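Local coordinates for protein DNA polymerase III subunit beta (Pseudomonas aeruginosa, PDB 4TSZ) that tethers DNA polymerases and other proteins to DNA, giving replication its processivity, at residues Gly217-Leu220 against Ile225-Thr228; Arg138-Thr143 against Asn157-Glu162; Thr167-Ala172 against Asp245-Leu250. One frame throughout, in Å; residues are numbered along the deposited sequence.

Interaction 1. Residues Gly217-Leu220 against Ile225-Thr228; sequences GIVL and IRAT
Val219 lies alongside Arg226, its partner across the hairpin, and overlaps the end of that long side chain: the CG2 methyl of Val219 comes within 3.7 Å of Arg226 NH2, meeting the guanidinium obliquely. A bend at chi3 (75°) of the otherwise extended arginine turns its head toward Val219, and CZ of the arginine also approaches the same methyl. Arg226 NH1 in turn forms a salt bridge with Glu122 OE2, a second hold on the guanidinium beyond the valine.

The face carrying Ile218, Leu220, Ile225 and Ala227 is apolar within the hairpin. Leu220 and Ile225 run side by side in the same direction, with Leu220 CD2 3.7 Å from Ile225 CD1. Further along, CD1 of Ile218 reaches across to the CB of Ala227, 3.7 Å away; the ethyl branch sits beside the backbone N (chi1 -59°), and its end comes closer to the partner strand than its base does.

Beneath these side chains is a regular antiparallel beta hairpin. Gly217 with Thr228 and Val219 with Arg226 are hydrogen-bonded pairs, each closed by two N-H···O bonds, among them Val219 N to Arg226 O at 2.9 Å. Ile218 with Ala227 and Leu220 with Ile225 form the non-hydrogen-bonded pairs between, where backbone CH groups approach carbonyls, as in Ala227 CA to Gly217 O (3.3 Å). The two short strand axes are 4.8 Å apart.

Strand 215-221 is flanked on its other edge by strand 125-132, through Phe129 and Leu127, and strand 224-228 by strand 232-237, which pairs with strand 52-59 and so continues the sheet toward the N-terminal domain. Strand 193-198 packs against the apolar face, His193 and Val195 touching Leu220 and Val197 touching Ile225.

Interaction 2. Residues Arg138-Thr143 against Asn157-Glu162; sequences RLIDRT and NGMLLE
Met159 projects from strand 158-164 onto Ile140, of helix 133-141, and Thr143, a helix-on-sheet contact inside the central domain. This domain has the two-helix, all-antiparallel-sheet build of the bacterial beta processivity factor, and the second helix, 199-208, closes over the same side chain through Ile202.

The apolar part is small and rests on the end of the methionine. Its CG is anti to the backbone N (chi1 -174°) and the chain stays straight through chi2, which carries the sulfur well clear of the strand; the final turn at chi3 (-67°) then sets the CE methyl against the helix. Met159 CE touches Ile140 CG2 at 3.9 Å, while Met159 SD lies 4.0 Å from Ile140 CA. The side chains of Ile140 and Met159 cross at about a right angle, as do those of Thr143 and Met159. Ile140 also packs on Ile202 and Ala206 of helix 199-208.

Other approaches of the thioether are to oxygen atoms, without hydrogen bonds. Met159 CE is 3.7 Å from the carbonyl oxygen of Ile140, which accepts a backbone bond from Thr143 N. The thioether reaches the hydroxyl of Thr143 as well, with Met159 SD 3.6 Å from Thr143 OG1.

The hydrogen bonds do not involve the side chain of Met159. Thr143 OG1 donates to the carbonyl oxygen of Leu139 (2.9 Å), in the carbonyl plane, so the buried hydroxyl is tied back to the main chain four residues earlier. Ser170 OG, from the adjoining strand, bonds to the same carbonyl and makes a weak bond with the hydroxyl. Held this way, Thr143 OG1 presents itself to the thioether methyl, Met159 CE, at 3.2 Å.

Interaction 3. Residues Thr167-Ala172 against Asp245-Leu250; sequences TLRSVA and DYERVL
Arg169 leaves strand 167-173 with its CB directed at Tyr246 and Glu247, and its side chain passes the tyrosine before ending at the glutamate. From CB the chain runs out extended through CG, then CD draws up to the phenol, Arg169 CD lying 3.4 Å from Tyr246 OH. At chi3 (-70°) the arginine bends, and NE turns to Ser182 OG, with which it is hydrogen-bonded. Arg169 CZ follows, 3.9 Å from Tyr246 OH, and NH1 is the atom that spans the contact. Arg169 NH1 donates to Tyr246 OH over 2.9 Å with an N-H···O angle of 155°, at the edge of the ring, the guanidinium and ring planes standing 77° apart. The same nitrogen forms a longer salt bridge to Glu247 OE1 (3.2 Å), which lies in the guanidinium plane although NH1 approaches from above the carboxylate plane.

Strand 167-173 is part of the central domain, whereas 245-250 belongs to the connection that leads into the C-terminal domain; 246-249 have helical backbone angles without the regular helix bonds. The bound peptide uses this junction, the family's binding groove for partner proteins: a modified side chain of the peptide packs on Tyr246 and Val249.

Two residues beyond Arg169 on the same side of the strand, Val171 supplies a CH-pi contact. Its CG2 sits 3.9 Å from the centroid of the Tyr246 ring, almost on the ring normal, and its CG1 nears Tyr246 CG at 4.1 Å. The valine lies over one face of the ring, and the arginine meets its hydroxyl. Tyr246 OH is also hydrogen-bonded to Glu162 OE1, and Glu247 OE2 has its own salt bridge, to Arg252 NH2.

Overall arrangement
Interaction 2 is the fully buried contact, apolar apart from the Thr143 hydroxyl and a main-chain carbonyl, whereas interactions 1 and 3 reach the surface and carry charged groups there. Interaction 1 is dominated by main-chain pairing within one hairpin, interaction 3 by side chains bridging a strand to an interdomain loop. Interactions 2 and 3 are centred about 10 Å apart on adjacent strands of one sheet, linked by the backbone bond of Glu162 N to Arg169 O. Interaction 1 belongs to another sheet, yet Ile225 CD1 packs on Leu161 CD1, joining its apolar face to the domain interior next to interaction 2. Interaction 1 has no direct touch with interaction 3.

Interaction 1. Residues Gly217-Leu220 against Ile225-Thr228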
loop_
_atom_site.group_PDB
_atom_site.type_symbol
_atom_site.label_atom_id
_atom_site.label_comp_id
_atom_site.label_asym_id
_atom_site.label_seq_id
_atom_site.Cartn_x
_atom_site.Cartn_y
_atom_site.Cartn_z
ATOM N N GLY E 217 13.065 -29.763 -2.835
ATOM C CA GLY E 217 13.692 -30.595 -3.845
ATOM C C GLY E 217 13.873 -29.767 -5.100
ATOM O O GLY E 217 12.909 -29.168 -5.583
ATOM N N ILE E 218 15.109 -29.698 -5.617
ATOM C CA ILE E 218 15.427 -28.923 -6.819
ATOM C C ILE E 218 15.807 -29.830 -7.976
ATOM O O ILE E 218 16.577 -30.775 -7.791
ATOM C CB ILE E 218 16.534 -27.849 -6.558
ATOM C CG1 ILE E 218 16.135 -26.839 -5.446
ATOM C CG2 ILE E 218 16.996 -27.133 -7.852
ATOM C CD1 ILE E 218 14.909 -25.956 -5.711
ATOM N N VAL E 219 15.285 -29.519 -9.175
ATOM C CA VAL E 219 15.637 -30.211 -10.408
ATOM C C VAL E 219 16.099 -29.137 -11.384
ATOM O O VAL E 219 15.371 -28.176 -11.657
ATOM C CB VAL E 219 14.509 -31.111 -11.018
ATOM C CG1 VAL E 219 14.950 -31.730 -12.350
ATOM C CG2 VAL E 219 14.066 -32.202 -10.040
ATOM N N LEU E 220 17.318 -29.300 -11.892
ATOM C CA LEU E 220 17.879 -28.417 -12.902
ATOM C C LEU E 220 17.843 -29.164 -14.226
ATOM O O LEU E 220 18.429 -30.244 -14.340
ATOM C CB LEU E 220 19.322 -27.975 -12.563
ATOM C CG LEU E 220 19.551 -27.163 -11.275
ATOM C CD1 LEU E 220 20.989 -26.686 -11.189
ATOM C CD2 LEU E 220 18.590 -25.957 -11.167
ATOM N N ILE E 225 13.618 -25.150 -14.418
ATOM C CA ILE E 225 13.966 -25.344 -13.013
ATOM C C ILE E 225 12.685 -25.794 -12.310
ATOM O O ILE E 225 11.617 -25.231 -12.565
ATOM C CB ILE E 225 14.670 -24.141 -12.298
ATOM C CG1 ILE E 225 15.020 -24.514 -10.819
ATOM C CG2 ILE E 225 13.839 -22.831 -12.392
ATOM C CD1 ILE E 225 15.942 -23.579 -10.055
ATOM N N ARG E 226 12.790 -26.809 -11.444
ATOM C CA ARG E 226 11.655 -27.295 -10.670
ATOM C C ARG E 226 11.995 -27.281 -9.178
ATOM O O ARG E 226 13.078 -27.710 -8.786
ATOM C CB ARG E 226 11.211 -28.699 -11.127
ATOM C CG ARG E 226 9.809 -29.066 -10.639
ATOM C CD ARG E 226 9.418 -30.487 -10.988
ATOM N NE ARG E 226 10.090 -31.460 -10.126
ATOM C CZ ARG E 226 10.082 -32.775 -10.327
ATOM N NH1 ARG E 226 9.452 -33.291 -11.376
ATOM N NH2 ARG E 226 10.725 -33.582 -9.493
ATOM N N ALA E 227 11.068 -26.767 -8.362
ATOM C CA ALA E 227 11.182 -26.704 -6.908
ATOM C C ALA E 227 9.938 -27.350 -6.308
ATOM O O ALA E 227 8.824 -26.925 -6.612
ATOM C CB ALA E 227 11.319 -25.262 -6.446
ATOM N N THR E 228 10.127 -28.416 -5.509
ATOM C CA THR E 228 9.045 -29.191 -4.888
ATOM C C THR E 228 9.139 -29.153 -3.360
ATOM O O THR E 228 10.217 -29.383 -2.822
ATOM C CB THR E 228 9.056 -30.645 -5.434
ATOM O OG1 THR E 228 9.089 -30.618 -6.861
ATOM C CG2 THR E 228 7.859 -31.460 -4.968
#

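Interaction 2. Residues Arg138-Thr143 against Asn157-Glu162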
loop_
_atom_site.group_PDB
_atom_site.type_symbol
_atom_site.label_atom_id
_atom_site.label_comp_id
_atom_site.label_asym_id
_atom_site.label_seq_id
_atom_site.Cartn_x
_atom_site.Cartn_y
_atom_site.Cartn_z
ATOM N N ARG E 138 17.814 -17.378 1.220
ATOM C CA ARG E 138 18.962 -16.521 1.551
ATOM C C ARG E 138 19.736 -16.164 0.272
ATOM O O ARG E 138 20.015 -14.995 0.054
ATOM C CB ARG E 138 19.895 -17.223 2.557
ATOM C CG ARG E 138 21.110 -16.390 3.006
ATOM C CD ARG E 138 22.134 -17.220 3.786
ATOM N NE ARG E 138 23.057 -16.388 4.584
ATOM C CZ ARG E 138 24.326 -16.108 4.262
ATOM N NH1 ARG E 138 24.860 -16.592 3.148
ATOM N NH2 ARG E 138 25.068 -15.348 5.057
ATOM N N LEU E 139 20.049 -17.161 -0.584
ATOM C CA LEU E 139 20.767 -16.946 -1.849
ATOM C C LEU E 139 20.043 -15.955 -2.755
ATOM O O LEU E 139 20.686 -15.063 -3.320
ATOM C CB LEU E 139 21.010 -18.266 -2.599
ATOM C CG LEU E 139 21.987 -19.262 -1.973
ATOM C CD1 LEU E 139 22.039 -20.519 -2.782
ATOM C CD2 LEU E 139 23.401 -18.694 -1.876
ATOM N N ILE E 140 18.696 -16.082 -2.847
ATOM C CA ILE E 140 17.859 -15.210 -3.676
ATOM C C ILE E 140 17.758 -13.813 -3.046
ATOM O O ILE E 140 18.053 -12.834 -3.726
ATOM C CB ILE E 140 16.458 -15.826 -3.984
ATOM C CG1 ILE E 140 16.574 -17.209 -4.667
ATOM C CG2 ILE E 140 15.599 -14.850 -4.824
ATOM C CD1 ILE E 140 15.263 -18.084 -4.663
ATOM N N ASP E 141 17.339 -13.728 -1.764
ATOM C CA ASP E 141 17.148 -12.464 -1.051
ATOM C C ASP E 141 18.432 -11.642 -0.866
ATOM O O ASP E 141 18.350 -10.421 -0.840
ATOM C CB ASP E 141 16.424 -12.672 0.289
ATOM C CG ASP E 141 14.962 -13.094 0.184
ATOM O OD1 ASP E 141 14.366 -12.937 -0.912
ATOM O OD2 ASP E 141 14.408 -13.564 1.202
ATOM N N ARG E 142 19.605 -12.295 -0.779
ATOM C CA ARG E 142 20.866 -11.563 -0.639
ATOM C C ARG E 142 21.335 -10.954 -1.962
ATOM O O ARG E 142 22.241 -10.128 -1.954
ATOM C CB ARG E 142 21.998 -12.442 -0.033
ATOM C CG ARG E 142 21.834 -12.836 1.437
ATOM C CD ARG E 142 22.024 -11.689 2.397
ATOM N NE ARG E 142 21.699 -12.071 3.772
ATOM C CZ ARG E 142 22.592 -12.440 4.684
ATOM N NH1 ARG E 142 23.884 -12.489 4.379
ATOM N NH2 ARG E 142 22.202 -12.763 5.909
ATOM N N THR E 143 20.748 -11.370 -3.100
ATOM C CA THR E 143 21.211 -10.910 -4.410
ATOM C C THR E 143 20.190 -10.314 -5.363
ATOM O O THR E 143 20.612 -9.631 -6.297
ATOM C CB THR E 143 21.950 -12.060 -5.139
ATOM O OG1 THR E 143 21.004 -13.084 -5.453
ATOM C CG2 THR E 143 23.123 -12.632 -4.331
ATOM N N ASN E 157 18.244 -10.038 -17.033
ATOM C CA ASN E 157 16.904 -9.905 -16.436
ATOM C C ASN E 157 16.506 -11.176 -15.691
ATOM O O ASN E 157 15.460 -11.773 -15.933
ATOM C CB ASN E 157 15.853 -9.494 -17.490
ATOM C CG ASN E 157 16.205 -8.251 -18.250
ATOM O OD1 ASN E 157 16.728 -7.284 -17.701
ATOM N ND2 ASN E 157 15.926 -8.247 -19.534
ATOM N N GLY E 158 17.373 -11.575 -14.780
ATOM C CA GLY E 158 17.204 -12.772 -13.982
ATOM C C GLY E 158 18.406 -13.062 -13.122
ATOM O O GLY E 158 19.313 -12.227 -12.991
ATOM N N MET E 159 18.405 -14.259 -12.527
ATOM C CA MET E 159 19.438 -14.685 -11.598
ATOM C C MET E 159 20.135 -15.941 -12.027
ATOM O O MET E 159 19.489 -16.935 -12.366
ATOM C CB MET E 159 18.813 -14.879 -10.203
ATOM C CG MET E 159 19.820 -15.177 -9.088
ATOM S SD MET E 159 18.998 -15.326 -7.498
ATOM C CE MET E 159 18.431 -13.650 -7.271
ATOM N N LEU E 160 21.470 -15.906 -11.966
ATOM C CA LEU E 160 22.287 -17.081 -12.218
ATOM C C LEU E 160 22.257 -17.937 -10.949
ATOM O O LEU E 160 22.410 -17.411 -9.843
ATOM C CB LEU E 160 23.749 -16.712 -12.568
ATOM C CG LEU E 160 24.741 -17.899 -12.684
ATOM C CD1 LEU E 160 24.502 -18.703 -13.951
ATOM C CD2 LEU E 160 26.175 -17.441 -12.617
ATOM N N LEU E 161 21.988 -19.231 -11.113
ATOM C CA LEU E 161 22.064 -20.242 -10.061
ATOM C C LEU E 161 23.108 -21.212 -10.580
ATOM O O LEU E 161 22.974 -21.737 -11.688
ATOM C CB LEU E 161 20.725 -20.938 -9.748
ATOM C CG LEU E 161 19.627 -20.101 -9.099
ATOM C CD1 LEU E 161 18.397 -20.936 -8.837
ATOM C CD2 LEU E 161 20.098 -19.444 -7.800
ATOM N N GLU E 162 24.207 -21.344 -9.837
ATOM C CA GLU E 162 25.348 -22.143 -10.248
ATOM C C GLU E 162 25.748 -23.190 -9.214
ATOM O O GLU E 162 25.867 -22.878 -8.030
ATOM C CB GLU E 162 26.519 -21.195 -10.565
ATOM C CG GLU E 162 27.812 -21.845 -11.006
ATOM C CD GLU E 162 28.981 -20.884 -10.938
ATOM O OE1 GLU E 162 29.180 -20.119 -11.908
ATOM O OE2 GLU E 162 29.657 -20.848 -9.886
#

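Interaction 3. Residues Thr167-Ala172 against Asp245-Leu250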
loop_
_atom_site.group_PDB
_atom_site.type_symbol
_atom_site.label_atom_id
_atom_site.label_comp_id
_atom_site.label_asym_id
_atom_site.label_seq_id
_atom_site.Cartn_x
_atom_site.Cartn_y
_atom_site.Cartn_z
ATOM N N THR E 167 29.141 -26.404 -3.938
ATOM C CA THR E 167 28.618 -25.088 -3.595
ATOM C C THR E 167 27.481 -24.681 -4.536
ATOM O O THR E 167 27.556 -24.902 -5.744
ATOM C CB THR E 167 29.784 -24.065 -3.638
ATOM O OG1 THR E 167 30.799 -24.453 -2.707
ATOM C CG2 THR E 167 29.350 -22.637 -3.342
ATOM N N LEU E 168 26.434 -24.073 -3.962
ATOM C CA LEU E 168 25.339 -23.475 -4.704
ATOM C C LEU E 168 25.556 -21.974 -4.587
ATOM O O LEU E 168 25.763 -21.460 -3.485
ATOM C CB LEU E 168 23.947 -23.895 -4.191
ATOM C CG LEU E 168 22.729 -23.331 -4.949
ATOM C CD1 LEU E 168 22.752 -23.684 -6.439
ATOM C CD2 LEU E 168 21.442 -23.816 -4.332
ATOM N N ARG E 169 25.569 -21.287 -5.730
ATOM C CA ARG E 169 25.828 -19.865 -5.805
ATOM C C ARG E 169 24.790 -19.136 -6.640
ATOM O O ARG E 169 24.376 -19.633 -7.686
ATOM C CB ARG E 169 27.250 -19.633 -6.360
ATOM C CG ARG E 169 27.576 -18.190 -6.758
ATOM C CD ARG E 169 28.950 -18.065 -7.352
ATOM N NE ARG E 169 29.984 -18.274 -6.342
ATOM C CZ ARG E 169 31.290 -18.262 -6.586
ATOM N NH1 ARG E 169 31.741 -18.030 -7.812
ATOM N NH2 ARG E 169 32.155 -18.457 -5.601
ATOM N N SER E 170 24.394 -17.944 -6.177
ATOM C CA SER E 170 23.498 -17.058 -6.895
ATOM C C SER E 170 24.301 -15.846 -7.341
ATOM O O SER E 170 25.146 -15.365 -6.585
ATOM C CB SER E 170 22.318 -16.641 -6.023
ATOM O OG SER E 170 22.745 -16.012 -4.825
ATOM N N VAL E 171 24.080 -15.390 -8.587
ATOM C CA VAL E 171 24.723 -14.191 -9.142
ATOM C C VAL E 171 23.640 -13.360 -9.849
ATOM O O VAL E 171 22.854 -13.902 -10.626
ATOM C CB VAL E 171 25.969 -14.435 -10.061
ATOM C CG1 VAL E 171 26.657 -13.110 -10.415
ATOM C CG2 VAL E 171 26.975 -15.397 -9.429
ATOM N N ALA E 172 23.602 -12.053 -9.556
ATOM C CA ALA E 172 22.689 -11.090 -10.165
ATOM C C ALA E 172 23.485 -9.829 -10.510
ATOM O O ALA E 172 24.331 -9.397 -9.727
ATOM C CB ALA E 172 21.554 -10.764 -9.215
ATOM N N ASP E 245 30.840 -13.718 -17.939
ATOM C CA ASP E 245 31.945 -14.244 -17.133
ATOM C C ASP E 245 32.186 -13.281 -15.963
ATOM O O ASP E 245 33.101 -12.450 -16.002
ATOM C CB ASP E 245 33.206 -14.464 -18.001
ATOM C CG ASP E 245 34.404 -15.077 -17.285
ATOM O OD1 ASP E 245 34.205 -15.708 -16.212
ATOM O OD2 ASP E 245 35.535 -14.950 -17.808
ATOM N N TYR E 246 31.315 -13.385 -14.941
ATOM C CA TYR E 246 31.298 -12.542 -13.749
ATOM C C TYR E 246 32.614 -12.579 -12.964
ATOM O O TYR E 246 33.007 -11.563 -12.392
ATOM C CB TYR E 246 30.077 -12.879 -12.866
ATOM C CG TYR E 246 30.149 -14.237 -12.195
ATOM C CD1 TYR E 246 30.754 -14.389 -10.950
ATOM C CD2 TYR E 246 29.631 -15.375 -12.813
ATOM C CE1 TYR E 246 30.868 -15.640 -10.348
ATOM C CE2 TYR E 246 29.724 -16.631 -12.212
ATOM C CZ TYR E 246 30.334 -16.758 -10.974
ATOM O OH TYR E 246 30.426 -17.992 -10.368
ATOM N N GLU E 247 33.301 -13.747 -12.957
ATOM C CA GLU E 247 34.587 -13.932 -12.271
ATOM C C GLU E 247 35.637 -12.921 -12.756
ATOM O O GLU E 247 36.451 -12.462 -11.955
ATOM C CB GLU E 247 35.106 -15.379 -12.420
ATOM C CG GLU E 247 34.308 -16.420 -11.641
ATOM C CD GLU E 247 34.654 -16.634 -10.174
ATOM O OE1 GLU E 247 34.311 -17.720 -9.654
ATOM O OE2 GLU E 247 35.282 -15.745 -9.551
ATOM N N ARG E 248 35.576 -12.534 -14.049
ATOM C CA ARG E 248 36.484 -11.561 -14.659
ATOM C C ARG E 248 36.255 -10.114 -14.181
ATOM O O ARG E 248 37.180 -9.304 -14.253
ATOM C CB ARG E 248 36.432 -11.651 -16.196
ATOM N N VAL E 249 35.042 -9.783 -13.691
ATOM C CA VAL E 249 34.732 -8.424 -13.233
ATOM C C VAL E 249 34.833 -8.210 -11.717
ATOM O O VAL E 249 34.714 -7.068 -11.257
ATOM C CB VAL E 249 33.462 -7.788 -13.866
ATOM C CG1 VAL E 249 33.547 -7.794 -15.391
ATOM C CG2 VAL E 249 32.188 -8.472 -13.377
ATOM N N LEU E 250 35.063 -9.293 -10.944
ATOM C CA LEU E 250 35.214 -9.197 -9.491
ATOM C C LEU E 250 36.554 -8.509 -9.165
ATOM O O LEU E 250 37.586 -8.956 -9.664
ATOM C CB LEU E 250 35.110 -10.579 -8.809
ATOM C CG LEU E 250 33.820 -11.397 -9.072
ATOM C CD1 LEU E 250 33.889 -12.761 -8.414
ATOM C CD2 LEU E 250 32.575 -10.652 -8.617
#